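Coenzyme A transferase (Yersinia pestis, PDB 3QLI) binds coenzyme A and probably transfers it from an acyl-CoA to a carboxylate such as acetate. Local coordinates at residues Val104-Ile109 against Ser349-Gly354. Sequence-based numbering, arbitrary orientation.
Sequences VERALI and SEHMLG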
# COMPACT_ATOMS: atom_id res chain seq x y z
N VAL A 104 14.78 19.02 -10.91
CA VAL A 104 14.27 20.32 -11.36
C VAL A 104 13.45 21.03 -10.28
O VAL A 104 13.64 22.22 -10.02
CB VAL A 104 13.44 20.18 -12.66
CG1 VAL A 104 12.78 21.51 -13.02
CG2 VAL A 104 14.31 19.66 -13.80
N GLU A 105 12.53 20.31 -9.64
CA GLU A 105 11.69 20.89 -8.60
C GLU A 105 12.48 21.15 -7.31
O GLU A 105 12.22 22.12 -6.60
CB GLU A 105 10.49 19.99 -8.29
CG GLU A 105 9.46 19.92 -9.39
CD GLU A 105 9.88 19.02 -10.54
OE1 GLU A 105 10.72 18.12 -10.34
OE2 GLU A 105 9.34 19.21 -11.65
N ARG A 106 13.41 20.26 -6.98
CA ARG A 106 14.28 20.51 -5.83
C ARG A 106 14.99 21.86 -5.97
O ARG A 106 15.03 22.65 -5.02
CB ARG A 106 15.29 19.38 -5.65
CG ARG A 106 14.67 18.10 -5.12
CD ARG A 106 15.72 17.14 -4.55
NE ARG A 106 16.62 16.64 -5.57
CZ ARG A 106 16.41 15.54 -6.30
NH1 ARG A 106 15.31 14.82 -6.14
NH2 ARG A 106 17.30 15.18 -7.20
N ALA A 107 15.54 22.14 -7.15
CA ALA A 107 16.19 23.44 -7.41
C ALA A 107 15.22 24.62 -7.24
O ALA A 107 15.56 25.64 -6.62
CB ALA A 107 16.82 23.46 -8.80
N LEU A 108 14.02 24.50 -7.77
CA LEU A 108 13.01 25.54 -7.61
C LEU A 108 12.64 25.73 -6.15
O LEU A 108 12.53 26.87 -5.67
CB LEU A 108 11.75 25.19 -8.40
CG LEU A 108 11.83 25.16 -9.92
CD1 LEU A 108 10.53 24.59 -10.50
CD2 LEU A 108 12.09 26.57 -10.45
N ILE A 109 12.43 24.63 -5.44
CA ILE A 109 11.95 24.72 -4.05
C ILE A 109 12.96 25.44 -3.19
O ILE A 109 12.62 26.32 -2.39
CB ILE A 109 11.69 23.33 -3.44
CG1 ILE A 109 10.50 22.65 -4.12
CG2 ILE A 109 11.43 23.46 -1.93
CD1 ILE A 109 10.30 21.20 -3.70
N SER A 349 13.61 6.74 -0.41
CA SER A 349 14.19 7.15 -1.69
C SER A 349 14.15 8.67 -1.87
O SER A 349 14.57 9.18 -2.90
CB SER A 349 13.43 6.49 -2.85
OG SER A 349 13.68 5.10 -2.90
N GLU A 350 13.65 9.38 -0.87
CA GLU A 350 13.50 10.83 -1.01
C GLU A 350 14.81 11.56 -0.74
O GLU A 350 15.39 11.40 0.33
CB GLU A 350 12.41 11.34 -0.06
CG GLU A 350 12.27 12.85 -0.06
CD GLU A 350 11.97 13.40 -1.45
OE1 GLU A 350 10.99 12.94 -2.08
OE2 GLU A 350 12.74 14.28 -1.91
N HIS A 351 15.26 12.37 -1.70
CA HIS A 351 16.50 13.14 -1.54
C HIS A 351 16.37 14.27 -0.52
O HIS A 351 17.33 14.60 0.16
CB HIS A 351 16.97 13.73 -2.87
CG HIS A 351 17.71 12.77 -3.75
ND1 HIS A 351 17.08 12.00 -4.71
CD2 HIS A 351 19.03 12.47 -3.83
CE1 HIS A 351 17.98 11.26 -5.34
NE2 HIS A 351 19.17 11.53 -4.82
N MET A 352 15.19 14.89 -0.44
CA MET A 352 15.02 16.05 0.44
C MET A 352 14.79 15.66 1.89
O MET A 352 13.79 15.02 2.22
CB MET A 352 13.88 16.95 -0.05
CG MET A 352 14.11 17.54 -1.43
SD MET A 352 12.94 18.84 -1.87
CE MET A 352 13.52 20.20 -0.86
N LEU A 353 15.73 16.05 2.74
CA LEU A 353 15.71 15.72 4.17
C LEU A 353 14.40 16.10 4.86
O LEU A 353 13.96 17.25 4.77
CB LEU A 353 16.87 16.40 4.89
CG LEU A 353 18.29 15.84 4.74
CD1 LEU A 353 18.70 15.69 3.28
CD2 LEU A 353 19.28 16.74 5.49
N GLY A 354 13.80 15.14 5.55
CA GLY A 354 12.60 15.39 6.33
C GLY A 354 11.32 15.27 5.53
O GLY A 354 10.23 15.15 6.10
O HOH W 1 13.04 14.90 -4.40
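The guanidinium of Arg106 lies against His351, with the histidine's CB 3.6 Å above its plane, on one face and displaced toward the rim. In turn, NH2 of Arg106 sits over one face of the imidazole, again nearer the rim than the middle. The two planes are 36° apart, so this is a tilted, partial overlap rather than a flat stack; the nearest atoms of these two residues are NH1 of Arg106 and ND1 of His351, 3.6 Å apart. At the guanidinium edge, in its plane, a water accepts from Arg106 NH1 at 2.9 Å. The same water is hydrogen-bonded to OE2 of Glu350, bridging two groups of opposite charge whose NH1 and OE2 atoms stay 5.0 Å apart. That carboxylate is itself held by its own loop: OE2 takes the backbone N-H of Met352 through its anti lone pair, a nearly straight bond (167°), while OE1 receives the backbone N of Tyr357.

Closer to the helix backbone, the contact turns apolar. Arg106 and Met352 run past one another in opposite directions, bringing CD of the arginine to 3.5 Å from CG of the methionine. A bend at chi3 (-66°) in the arginine swings the guanidinium off this aliphatic run and onto the histidine. Further along the helix, Ile109 meets the end of the methionine, its CD1 4.0 Å from SD and its CG2 at the same distance from CE.

Helix 103-114 of the N-terminal family region thus faces the loop after strand 347-348 in the C-terminal one. Arg106, Glu350 and neighbouring Ala103 belong to one coenzyme A site, and Leu339, next to His351, to a second. Coenzyme A is absent here, and the water links two of its binding residues across the unoccupied site between the two halves of a CoA transferase.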